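Local coordinates for prolyl oligopeptidase (Novosphingobium capsulatum, PDB 1YR2), which probably hydrolyses oligopeptides on the carboxyl side of proline, and much less readily of alanine, as a serine peptidase of family S9A, at residues Y40-Q45 with A671-T675; A66-T70 with A655-D659; Q81-T85 with L684-E688; F610-W616 with D659-H665. Numbering follows the deposited sequence.

Interaction 1. Residues Y40-Q45 with A671-T675; sequences YPASPQ and AALQT
Residues 40-45 form an extended loop, with phi near -60° and psi between 143° and 154° at Tyr40, Pro41 and Ala42, a polyproline-like path that suits the two prolines. It passes across the last turn of the helix, 671-675, and the nearest CA pairs are Tyr40-Gln674, 6.8 Å, and Ser43-Ala671, 5.7 Å. Gln674 (m, t) lays its aliphatic part on the Tyr40 ring, a CH-pi contact with CG 3.5 Å from the centroid and 6° off the normal. Water 1 joins its polar end to the loop, 2.6 Å from Gln674 OE1, 2.6 Å from Pro41 O and 2.7 Å from Ser43 OG. Small Ala671 admits Ser43, OG to CB 3.7 Å. Gln674 also hydrogen-bonds Gln81 and His683, Tyr40 OH hydrogen-bonds His683 N, and Ser43 OG Trp77. The N-terminal loop thus lies at the surface across the end of helix 664-675, with helix 72-89 against Pro41 and Ser43 and strand 683-687 beginning beyond Gln674.

Interaction 2. Residues A66-T70 with A655-D659; sequences ADVRT and ADTDD
This is a small, water-bridged van der Waals contact at the surface, between the loop leading into helix 72-89 and the loop that follows strand 649-654. The backbones come nearest at Val68 and Asp656, CA atoms 6.8 Å apart. Val68 (p) points at the second loop: its CG1 lies 3.6 Å from Asp656 O and 3.9 Å from Thr657 CG2. A branched apolar residue suits this place, since Val68 also packs on Val74, Ala75 and Val78 of helix 72-89. Water 2 accepts from Val68 N at 3.1 Å and donates to Asp656 O at 2.7 Å. Thr657 (p) sets CG2 over one face of the Arg69 guanidinium, 3.8 Å from NE. Asp67 holds that group in place by a bidentate salt bridge, Arg69 NE to OD1 and NH2 to OD2 both 2.9 Å. Asp67 OD1 also accepts from Arg69 N at 3.0 Å, and Thr70 N hydrogen-bonds Asp67 O at 3.0 Å. Residues 67-70 thus combine an Asx turn with a beta turn, while 655-659 follows the strand next to the edge of the alpha/beta-hydrolase sheet.

Interaction 3. Residues Q81-T85 with L684-E688; sequences QSAYT and LIRIE
Helix 81-85 crosses strand 684-687 almost at right angles, with 106° between their directions and 7.1 Å between axes; Ser82 and Ile687 have the closest CA atoms, 5.5 Å apart. Thr85 (m) OG1 donates to Ile685 O at 2.7 Å, and Ser82 OG lies 3.3 Å from Ile687 O, at best a weak bond. These short side chains let the helix approach closely while their hydroxyls meet the strand's backbone. Two waters serve the strand's outward NH groups: water 3 accepts from Ile685 N (2.9 Å) and donates to Thr85 OG1 (2.6 Å) and Gln81 OE1 (2.8 Å), while water 4 accepts from Ile687 N (3.2 Å). Gln81 NE2 hydrogen-bonds Gln674 OE1. Apolar contacts are Gln81 CB on Ile685 CG2 (3.7 Å) and Leu684 CD2 at the edge of the Tyr84 ring, 3.5 Å from CE1. Strand 683-687 is an outermost strand, hydrogen-bonded to 649-654 on its inner side; helix 72-89 covers its other edge, with Ile685 and Ile687 facing helix 664-675 and Leu684 and Arg686 facing helix 699-717.

Interaction 4. Residues F610-W616 with D659-H665; sequences FTAGRYW and DRVVPGH
Within the alpha/beta-hydrolase domain, the loop 610-616, ending in a 3-10 turn, packs on the loop that leads from the end of strand 649-654 into helix 664-675. Nearest CA pairs are Phe610-Val662 (7.0 Å), Thr611-Asp659 (6.5 Å) and Ala612-Arg660 (6.1 Å). Trp616 (m) buries most surface: its CH2 lies 3.4 Å from Arg660 O and 3.8 Å from Val661 CG2, while its ring also meets Phe498. Gly613 leaves room for it, since a CB there would be crowded by Trp616 CZ3. Val662 (m) fills the space between Phe610 and Thr611; its CG2 sits over the Phe610 ring, 3.9 Å from the centroid and 25° off the normal, a CH-pi contact. Phe610 (m) in turn directs its edge at the face of His665, an offset edge-to-face pair with centroids 5.8 Å apart and planes at 74°; His665 ND1 hydrogen-bonds Asp603 N. Arg660 extends to touch Ser575, which lies in a probable nucleophile elbow. Thr611 OG1 donates to Asp659 O at 2.9 Å and accepts from water 5 at 3.0 Å, a water that also donates to Arg660 O (3.0 Å) and accepts from Val662 N (3.1 Å).

Interactions 1, 2 and 3 fasten the N-terminal residues 40-85 to the hydrolase domain, across nearly 600 residues or more that include the propeller. Interactions 1 and 3, centres 13 Å apart, meet where Gln674 OE1 lies 2.9 Å from Gln81 NE2, a probable hydrogen bond. Interaction 3 joins interaction 2 through Asp656 N and Glu688 O, 3.1 Å apart, as neighbouring strands end. Interaction 2 passes into interaction 4 at the shared Asp659, their centres 11 Å apart, with Asp656 O 3.4 Å from Pro663 CG. Interaction 4 approaches the probable active site, for Arg660 touches Ser575; interaction 1, about 22 Å away between centres, marks the far end of helix 664-675.

Interaction 1. Residues Y40-Q45 with A671-T675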
loop_
_atom_site.group_PDB
_atom_site.type_symbol
_atom_site.label_atom_id
_atom_site.label_comp_id
_atom_site.label_asym_id
_atom_site.label_seq_id
_atom_site.Cartn_x
_atom_site.Cartn_y
_atom_site.Cartn_z
ATOM N N TYR A 40 4.715 22.261 -32.335
ATOM C CA TYR A 40 3.835 21.206 -31.885
ATOM C C TYR A 40 3.004 20.633 -33.038
ATOM O O TYR A 40 2.653 21.381 -33.952
ATOM C CB TYR A 40 2.889 21.786 -30.858
ATOM C CG TYR A 40 3.547 22.159 -29.562
ATOM C CD1 TYR A 40 4.312 21.230 -28.875
ATOM C CD2 TYR A 40 3.418 23.432 -29.025
ATOM C CE1 TYR A 40 4.914 21.530 -27.677
ATOM C CE2 TYR A 40 4.017 23.736 -27.802
ATOM C CZ TYR A 40 4.776 22.761 -27.149
ATOM O OH TYR A 40 5.380 23.005 -25.922
ATOM N N PRO A 41 2.600 19.363 -32.960
ATOM C CA PRO A 41 1.588 18.847 -33.887
ATOM C C PRO A 41 0.298 19.630 -33.735
ATOM O O PRO A 41 0.069 20.223 -32.671
ATOM C CB PRO A 41 1.404 17.401 -33.450
ATOM C CG PRO A 41 2.705 17.072 -32.722
ATOM C CD PRO A 41 2.995 18.341 -31.961
ATOM N N ALA A 42 -0.497 19.681 -34.795
ATOM C CA ALA A 42 -1.709 20.460 -34.782
ATOM C C ALA A 42 -2.719 19.934 -33.735
ATOM O O ALA A 42 -2.853 18.746 -33.506
ATOM C CB ALA A 42 -2.338 20.487 -36.200
ATOM N N SER A 43 -3.426 20.844 -33.095
ATOM C CA SER A 43 -4.603 20.464 -32.320
ATOM C C SER A 43 -5.791 21.281 -32.830
ATOM O O SER A 43 -6.133 22.263 -32.225
ATOM C CB SER A 43 -4.332 20.712 -30.830
ATOM O OG SER A 43 -3.317 19.794 -30.381
ATOM N N PRO A 44 -6.377 20.914 -33.972
ATOM C CA PRO A 44 -7.491 21.697 -34.536
ATOM C C PRO A 44 -8.631 21.936 -33.533
ATOM O O PRO A 44 -8.927 21.064 -32.718
ATOM C CB PRO A 44 -7.984 20.823 -35.703
ATOM C CG PRO A 44 -6.766 19.977 -36.086
ATOM C CD PRO A 44 -6.079 19.731 -34.791
ATOM N N GLN A 45 -9.232 23.113 -33.579
ATOM C CA GLN A 45 -10.336 23.459 -32.690
ATOM C C GLN A 45 -11.649 23.349 -33.441
ATOM O O GLN A 45 -11.730 23.734 -34.594
ATOM C CB GLN A 45 -10.166 24.873 -32.201
ATOM C CG GLN A 45 -8.975 24.998 -31.339
ATOM C CD GLN A 45 -8.772 26.394 -30.815
ATOM O OE1 GLN A 45 -9.691 27.006 -30.286
ATOM N NE2 GLN A 45 -7.557 26.907 -30.949
ATOM N N ALA A 671 -3.706 19.707 -25.503
ATOM C CA ALA A 671 -4.076 20.604 -26.598
ATOM C C ALA A 671 -4.168 22.037 -26.108
ATOM O O ALA A 671 -3.678 22.933 -26.778
ATOM C CB ALA A 671 -5.377 20.158 -27.290
ATOM N N ALA A 672 -4.762 22.247 -24.926
ATOM C CA ALA A 672 -4.894 23.551 -24.340
ATOM C C ALA A 672 -3.544 24.175 -24.022
ATOM O O ALA A 672 -3.303 25.351 -24.399
ATOM C CB ALA A 672 -5.806 23.535 -23.051
ATOM N N LEU A 673 -2.655 23.411 -23.365
ATOM C CA LEU A 673 -1.314 23.907 -23.053
ATOM C C LEU A 673 -0.511 24.252 -24.319
ATOM O O LEU A 673 0.180 25.255 -24.328
ATOM C CB LEU A 673 -0.485 22.828 -22.316
ATOM C CG LEU A 673 -0.913 22.402 -20.929
ATOM C CD1 LEU A 673 -0.035 21.318 -20.441
ATOM C CD2 LEU A 673 -0.860 23.570 -19.938
ATOM N N GLN A 674 -0.559 23.401 -25.352
ATOM C CA GLN A 674 0.244 23.605 -26.569
ATOM C C GLN A 674 -0.297 24.794 -27.385
ATOM O O GLN A 674 0.450 25.495 -28.028
ATOM C CB GLN A 674 0.294 22.370 -27.458
ATOM C CG GLN A 674 1.197 21.268 -26.927
ATOM C CD GLN A 674 1.203 20.012 -27.741
ATOM O OE1 GLN A 674 0.488 19.891 -28.776
ATOM N NE2 GLN A 674 1.996 19.017 -27.259
ATOM N N THR A 675 -1.602 25.027 -27.299
ATOM C CA THR A 675 -2.241 26.165 -27.943
ATOM C C THR A 675 -2.043 27.503 -27.212
ATOM O O THR A 675 -2.067 28.554 -27.845
ATOM C CB THR A 675 -3.708 25.891 -28.042
ATOM O OG1 THR A 675 -3.884 24.704 -28.820
ATOM C CG2 THR A 675 -4.481 27.049 -28.799
HETATM O O HOH W 1 -1.008 21.124 -30.521
#

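Interaction 2. Residues A66-T70 with A655-D659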
loop_
_atom_site.group_PDB
_atom_site.type_symbol
_atom_site.label_atom_id
_atom_site.label_comp_id
_atom_site.label_asym_id
_atom_site.label_seq_id
_atom_site.Cartn_x
_atom_site.Cartn_y
_atom_site.Cartn_z
ATOM N N ALA A 66 -13.307 11.368 -28.002
ATOM C CA ALA A 66 -13.727 10.160 -28.713
ATOM C C ALA A 66 -12.697 9.050 -28.574
ATOM O O ALA A 66 -11.505 9.304 -28.378
ATOM C CB ALA A 66 -14.003 10.436 -30.175
ATOM N N ASP A 67 -13.189 7.801 -28.636
ATOM C CA ASP A 67 -12.335 6.611 -28.467
ATOM C C ASP A 67 -11.286 6.498 -29.612
ATOM O O ASP A 67 -11.626 6.423 -30.783
ATOM C CB ASP A 67 -13.256 5.367 -28.411
ATOM C CG ASP A 67 -12.598 4.169 -27.807
ATOM O OD1 ASP A 67 -11.525 3.738 -28.286
ATOM O OD2 ASP A 67 -13.104 3.582 -26.821
ATOM N N VAL A 68 -10.008 6.432 -29.254
ATOM C CA VAL A 68 -8.929 6.335 -30.216
ATOM C C VAL A 68 -9.060 5.095 -31.111
ATOM O O VAL A 68 -8.559 5.099 -32.216
ATOM C CB VAL A 68 -7.551 6.318 -29.518
ATOM C CG1 VAL A 68 -7.267 4.967 -28.904
ATOM C CG2 VAL A 68 -6.458 6.732 -30.473
ATOM N N ARG A 69 -9.720 4.047 -30.621
ATOM C CA ARG A 69 -9.876 2.822 -31.409
ATOM C C ARG A 69 -10.902 2.923 -32.537
ATOM O O ARG A 69 -10.886 2.089 -33.453
ATOM C CB ARG A 69 -10.237 1.659 -30.498
ATOM C CG ARG A 69 -9.190 1.362 -29.482
ATOM C CD ARG A 69 -9.652 0.452 -28.397
ATOM N NE ARG A 69 -10.693 1.040 -27.572
ATOM C CZ ARG A 69 -11.307 0.400 -26.597
ATOM N NH1 ARG A 69 -11.006 -0.864 -26.319
ATOM N NH2 ARG A 69 -12.237 1.017 -25.891
ATOM N N THR A 70 -11.818 3.893 -32.459
ATOM C CA THR A 70 -12.854 4.028 -33.472
ATOM C C THR A 70 -12.949 5.397 -34.120
ATOM O O THR A 70 -13.786 5.574 -34.980
ATOM C CB THR A 70 -14.231 3.635 -32.911
ATOM O OG1 THR A 70 -14.518 4.374 -31.735
ATOM C CG2 THR A 70 -14.243 2.167 -32.439
ATOM N N ALA A 655 -2.018 6.184 -21.025
ATOM C CA ALA A 655 -2.169 5.259 -22.150
ATOM C C ALA A 655 -3.261 5.817 -23.047
ATOM O O ALA A 655 -3.962 6.767 -22.654
ATOM C CB ALA A 655 -2.537 3.859 -21.676
ATOM N N ASP A 656 -3.379 5.272 -24.248
ATOM C CA ASP A 656 -4.302 5.806 -25.245
ATOM C C ASP A 656 -5.737 5.344 -25.007
ATOM O O ASP A 656 -6.677 5.973 -25.503
ATOM C CB ASP A 656 -3.841 5.487 -26.676
ATOM C CG ASP A 656 -3.837 4.015 -26.989
ATOM O OD1 ASP A 656 -3.671 3.169 -26.077
ATOM O OD2 ASP A 656 -3.964 3.605 -28.153
ATOM N N THR A 657 -5.879 4.273 -24.228
ATOM C CA THR A 657 -7.145 3.890 -23.592
ATOM C C THR A 657 -6.954 3.650 -22.105
ATOM O O THR A 657 -5.878 3.217 -21.642
ATOM C CB THR A 657 -7.757 2.637 -24.211
ATOM O OG1 THR A 657 -6.841 1.534 -24.110
ATOM C CG2 THR A 657 -7.987 2.851 -25.701
ATOM N N ASP A 658 -8.029 3.895 -21.351
ATOM C CA ASP A 658 -7.976 3.823 -19.897
ATOM C C ASP A 658 -9.414 3.847 -19.396
ATOM O O ASP A 658 -10.167 4.801 -19.661
ATOM C CB ASP A 658 -7.174 5.010 -19.339
ATOM C CG ASP A 658 -6.843 4.886 -17.845
ATOM O OD1 ASP A 658 -7.736 4.506 -17.003
ATOM O OD2 ASP A 658 -5.701 5.207 -17.423
ATOM N N ASP A 659 -9.796 2.788 -18.692
ATOM C CA ASP A 659 -11.171 2.663 -18.185
ATOM C C ASP A 659 -11.464 3.501 -16.964
ATOM O O ASP A 659 -12.626 3.743 -16.643
ATOM C CB ASP A 659 -11.465 1.226 -17.825
ATOM C CG ASP A 659 -11.519 0.344 -19.043
ATOM O OD1 ASP A 659 -12.042 0.787 -20.089
ATOM O OD2 ASP A 659 -11.030 -0.792 -19.045
HETATM O O HOH W 2 -8.919 7.135 -26.442
#

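Interaction 3. Residues Q81-T85 with L684-E688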
loop_
_atom_site.group_PDB
_atom_site.type_symbol
_atom_site.label_atom_id
_atom_site.label_comp_id
_atom_site.label_asym_id
_atom_site.label_seq_id
_atom_site.Cartn_x
_atom_site.Cartn_y
_atom_site.Cartn_z
ATOM N N GLN A 81 1.294 13.173 -31.644
ATOM C CA GLN A 81 1.790 13.654 -30.360
ATOM C C GLN A 81 2.783 12.642 -29.776
ATOM O O GLN A 81 3.817 13.009 -29.239
ATOM C CB GLN A 81 0.642 13.849 -29.355
ATOM C CG GLN A 81 -0.292 15.022 -29.669
ATOM C CD GLN A 81 0.360 16.402 -29.548
ATOM O OE1 GLN A 81 1.440 16.534 -28.963
ATOM N NE2 GLN A 81 -0.298 17.437 -30.094
ATOM N N SER A 82 2.454 11.365 -29.910
ATOM C CA SER A 82 3.267 10.309 -29.353
ATOM C C SER A 82 4.634 10.298 -30.009
ATOM O O SER A 82 5.636 10.173 -29.336
ATOM C CB SER A 82 2.593 8.953 -29.541
ATOM O OG SER A 82 3.319 8.000 -28.763
ATOM N N ALA A 83 4.672 10.424 -31.322
ATOM C CA ALA A 83 5.939 10.420 -32.042
ATOM C C ALA A 83 6.746 11.681 -31.734
ATOM O O ALA A 83 7.977 11.609 -31.549
ATOM C CB ALA A 83 5.702 10.274 -33.545
ATOM N N TYR A 84 6.047 12.813 -31.635
ATOM C CA TYR A 84 6.653 14.097 -31.296
ATOM C C TYR A 84 7.313 14.032 -29.912
ATOM O O TYR A 84 8.421 14.521 -29.710
ATOM C CB TYR A 84 5.584 15.192 -31.302
ATOM C CG TYR A 84 6.101 16.570 -31.037
ATOM C CD1 TYR A 84 6.203 17.042 -29.745
ATOM C CD2 TYR A 84 6.508 17.405 -32.078
ATOM C CE1 TYR A 84 6.681 18.324 -29.474
ATOM C CE2 TYR A 84 6.983 18.686 -31.821
ATOM C CZ TYR A 84 7.064 19.136 -30.527
ATOM O OH TYR A 84 7.551 20.375 -30.245
ATOM N N THR A 85 6.630 13.449 -28.956
ATOM C CA THR A 85 7.182 13.367 -27.619
ATOM C C THR A 85 8.365 12.373 -27.563
ATOM O O THR A 85 9.385 12.616 -26.889
ATOM C CB THR A 85 6.107 12.958 -26.670
ATOM O OG1 THR A 85 5.166 14.036 -26.553
ATOM C CG2 THR A 85 6.657 12.760 -25.284
ATOM N N LEU A 684 4.243 18.554 -23.222
ATOM C CA LEU A 684 4.256 17.356 -24.024
ATOM C C LEU A 684 3.368 16.305 -23.430
ATOM O O LEU A 684 3.102 16.342 -22.249
ATOM C CB LEU A 684 5.665 16.716 -24.065
ATOM C CG LEU A 684 6.794 17.599 -24.605
ATOM C CD1 LEU A 684 8.144 16.829 -24.546
ATOM C CD2 LEU A 684 6.504 18.059 -25.989
ATOM N N ILE A 685 2.923 15.364 -24.270
ATOM C CA ILE A 685 2.166 14.233 -23.756
ATOM C C ILE A 685 2.834 12.942 -24.201
ATOM O O ILE A 685 3.052 12.740 -25.385
ATOM C CB ILE A 685 0.639 14.295 -24.143
ATOM C CG1 ILE A 685 -0.117 13.146 -23.478
ATOM C CG2 ILE A 685 0.464 14.235 -25.682
ATOM C CD1 ILE A 685 -1.599 13.151 -23.710
ATOM N N ARG A 686 3.139 12.067 -23.246
ATOM C CA ARG A 686 3.695 10.746 -23.539
ATOM C C ARG A 686 2.547 9.759 -23.472
ATOM O O ARG A 686 1.937 9.582 -22.418
ATOM C CB ARG A 686 4.770 10.387 -22.530
ATOM C CG ARG A 686 5.446 9.034 -22.746
ATOM C CD ARG A 686 6.260 8.632 -21.540
ATOM N NE ARG A 686 7.087 7.465 -21.820
ATOM C CZ ARG A 686 6.648 6.199 -21.838
ATOM N NH1 ARG A 686 5.388 5.911 -21.557
ATOM N NH2 ARG A 686 7.484 5.202 -22.107
ATOM N N ILE A 687 2.236 9.157 -24.594
ATOM C CA ILE A 687 1.084 8.294 -24.704
ATOM C C ILE A 687 1.553 6.850 -24.938
ATOM O O ILE A 687 2.179 6.555 -25.970
ATOM C CB ILE A 687 0.168 8.749 -25.823
ATOM C CG1 ILE A 687 -0.205 10.233 -25.688
ATOM C CG2 ILE A 687 -1.104 7.928 -25.754
ATOM C CD1 ILE A 687 -0.898 10.832 -26.911
ATOM N N GLU A 688 1.259 5.978 -23.984
ATOM C CA GLU A 688 1.672 4.544 -24.034
ATOM C C GLU A 688 0.628 3.666 -24.714
ATOM O O GLU A 688 -0.574 3.991 -24.704
ATOM C CB GLU A 688 1.964 4.034 -22.602
ATOM C CG GLU A 688 3.036 2.895 -22.524
ATOM C CD GLU A 688 3.951 2.995 -21.279
ATOM O OE1 GLU A 688 3.428 3.247 -20.152
ATOM O OE2 GLU A 688 5.204 2.818 -21.408
HETATM O O HOH W 3 3.477 15.995 -27.086
HETATM O O HOH W 4 4.761 9.124 -26.566
#

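Interaction 4. Residues F610-W616 with D659-H665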
loop_
_atom_site.group_PDB
_atom_site.type_symbol
_atom_site.label_atom_id
_atom_site.label_comp_id
_atom_site.label_asym_id
_atom_site.label_seq_id
_atom_site.Cartn_x
_atom_site.Cartn_y
_atom_site.Cartn_z
ATOM N N PHE A 610 -18.073 10.201 -18.008
ATOM C CA PHE A 610 -17.324 9.069 -18.548
ATOM C C PHE A 610 -17.331 7.864 -17.646
ATOM O O PHE A 610 -17.631 7.956 -16.432
ATOM C CB PHE A 610 -15.893 9.482 -18.913
ATOM C CG PHE A 610 -15.828 10.708 -19.756
ATOM C CD1 PHE A 610 -16.065 10.641 -21.128
ATOM C CD2 PHE A 610 -15.553 11.938 -19.180
ATOM C CE1 PHE A 610 -16.020 11.778 -21.891
ATOM C CE2 PHE A 610 -15.490 13.076 -19.962
ATOM C CZ PHE A 610 -15.724 12.994 -21.308
ATOM N N THR A 611 -17.073 6.709 -18.280
ATOM C CA THR A 611 -16.998 5.420 -17.606
ATOM C C THR A 611 -17.557 5.515 -16.171
ATOM O O THR A 611 -18.747 5.692 -15.971
ATOM C CB THR A 611 -15.506 4.923 -17.615
ATOM O OG1 THR A 611 -14.622 5.870 -16.948
ATOM C CG2 THR A 611 -14.976 4.807 -19.074
ATOM N N ALA A 612 -16.591 5.653 -15.283
ATOM C CA ALA A 612 -16.539 5.401 -13.882
ATOM C C ALA A 612 -16.522 6.689 -13.043
ATOM O O ALA A 612 -16.460 6.643 -11.801
ATOM C CB ALA A 612 -15.165 4.728 -13.655
ATOM N N GLY A 613 -16.469 7.831 -13.722
ATOM C CA GLY A 613 -16.161 9.075 -13.065
ATOM C C GLY A 613 -17.313 9.555 -12.213
ATOM O O GLY A 613 -17.118 10.352 -11.280
ATOM N N ARG A 614 -18.517 9.086 -12.514
ATOM C CA ARG A 614 -19.685 9.466 -11.698
ATOM C C ARG A 614 -19.551 9.071 -10.215
ATOM O O ARG A 614 -20.131 9.714 -9.318
ATOM C CB ARG A 614 -20.962 8.914 -12.316
ATOM C CG ARG A 614 -22.260 9.445 -11.686
ATOM C CD ARG A 614 -22.418 10.980 -11.550
ATOM N NE ARG A 614 -23.665 11.340 -10.857
ATOM C CZ ARG A 614 -24.233 12.541 -10.898
ATOM N NH1 ARG A 614 -23.663 13.525 -11.586
ATOM N NH2 ARG A 614 -25.384 12.756 -10.235
ATOM N N TYR A 615 -18.749 8.065 -9.909
ATOM C CA TYR A 615 -18.498 7.662 -8.525
ATOM C C TYR A 615 -17.652 8.717 -7.774
ATOM O O TYR A 615 -17.649 8.762 -6.570
ATOM C CB TYR A 615 -17.855 6.237 -8.455
ATOM C CG TYR A 615 -18.855 5.161 -8.741
ATOM C CD1 TYR A 615 -19.790 4.823 -7.781
ATOM C CD2 TYR A 615 -18.943 4.548 -9.990
ATOM C CE1 TYR A 615 -20.737 3.910 -8.014
ATOM C CE2 TYR A 615 -19.915 3.598 -10.242
ATOM C CZ TYR A 615 -20.830 3.300 -9.239
ATOM O OH TYR A 615 -21.832 2.348 -9.398
ATOM N N TRP A 616 -16.977 9.591 -8.483
ATOM C CA TRP A 616 -16.109 10.568 -7.825
ATOM C C TRP A 616 -16.816 11.798 -7.287
ATOM O O TRP A 616 -16.152 12.633 -6.683
ATOM C CB TRP A 616 -15.030 11.032 -8.785
ATOM C CG TRP A 616 -14.215 9.930 -9.292
ATOM C CD1 TRP A 616 -13.976 8.725 -8.711
ATOM C CD2 TRP A 616 -13.521 9.931 -10.521
ATOM N NE1 TRP A 616 -13.167 7.963 -9.524
ATOM C CE2 TRP A 616 -12.873 8.686 -10.644
ATOM C CE3 TRP A 616 -13.388 10.862 -11.555
ATOM C CZ2 TRP A 616 -12.122 8.349 -11.752
ATOM C CZ3 TRP A 616 -12.630 10.503 -12.685
ATOM C CH2 TRP A 616 -12.015 9.286 -12.762
ATOM N N ASP A 659 -9.796 2.788 -18.692
ATOM C CA ASP A 659 -11.171 2.663 -18.185
ATOM C C ASP A 659 -11.464 3.501 -16.964
ATOM O O ASP A 659 -12.626 3.743 -16.643
ATOM C CB ASP A 659 -11.465 1.226 -17.825
ATOM C CG ASP A 659 -11.519 0.344 -19.043
ATOM O OD1 ASP A 659 -12.042 0.787 -20.089
ATOM O OD2 ASP A 659 -11.030 -0.792 -19.045
ATOM N N ARG A 660 -10.412 3.856 -16.254
ATOM C CA ARG A 660 -10.557 4.487 -14.974
ATOM C C ARG A 660 -10.610 5.980 -15.134
ATOM O O ARG A 660 -11.582 6.575 -14.754
ATOM C CB ARG A 660 -9.407 4.093 -14.090
ATOM C CG ARG A 660 -9.605 4.544 -12.697
ATOM C CD ARG A 660 -8.653 3.899 -11.713
ATOM N NE ARG A 660 -9.084 4.274 -10.378
ATOM C CZ ARG A 660 -8.711 5.362 -9.722
ATOM N NH1 ARG A 660 -7.834 6.221 -10.239
ATOM N NH2 ARG A 660 -9.209 5.582 -8.508
ATOM N N VAL A 661 -9.559 6.568 -15.679
ATOM C CA VAL A 661 -9.600 7.980 -16.062
ATOM C C VAL A 661 -9.473 8.056 -17.582
ATOM O O VAL A 661 -8.413 7.781 -18.099
ATOM C CB VAL A 661 -8.459 8.794 -15.432
ATOM C CG1 VAL A 661 -8.577 10.272 -15.830
ATOM C CG2 VAL A 661 -8.436 8.675 -13.888
ATOM N N VAL A 662 -10.536 8.443 -18.282
ATOM C CA VAL A 662 -10.485 8.403 -19.758
ATOM C C VAL A 662 -9.360 9.329 -20.253
ATOM O O VAL A 662 -9.167 10.440 -19.732
ATOM C CB VAL A 662 -11.812 8.739 -20.456
ATOM C CG1 VAL A 662 -12.866 7.600 -20.223
ATOM C CG2 VAL A 662 -12.344 10.101 -20.036
ATOM N N PRO A 663 -8.626 8.899 -21.270
ATOM C CA PRO A 663 -7.459 9.671 -21.710
ATOM C C PRO A 663 -7.814 11.027 -22.280
ATOM O O PRO A 663 -6.953 11.934 -22.314
ATOM C CB PRO A 663 -6.807 8.773 -22.775
ATOM C CG PRO A 663 -7.394 7.416 -22.564
ATOM C CD PRO A 663 -8.795 7.643 -22.026
ATOM N N GLY A 664 -9.062 11.198 -22.713
ATOM C CA GLY A 664 -9.520 12.469 -23.185
ATOM C C GLY A 664 -9.222 13.637 -22.274
ATOM O O GLY A 664 -9.035 14.741 -22.768
ATOM N N HIS A 665 -9.242 13.436 -20.953
ATOM C CA HIS A 665 -8.844 14.477 -20.017
ATOM C C HIS A 665 -7.423 14.976 -20.357
ATOM O O HIS A 665 -7.196 16.176 -20.515
ATOM C CB HIS A 665 -8.838 13.974 -18.561
ATOM C CG HIS A 665 -10.193 13.734 -17.968
ATOM N ND1 HIS A 665 -11.015 14.759 -17.546
ATOM C CD2 HIS A 665 -10.848 12.576 -17.679
ATOM C CE1 HIS A 665 -12.126 14.241 -17.051
ATOM N NE2 HIS A 665 -12.040 12.915 -17.092
HETATM O O HOH W 5 -13.116 8.417 -16.491
#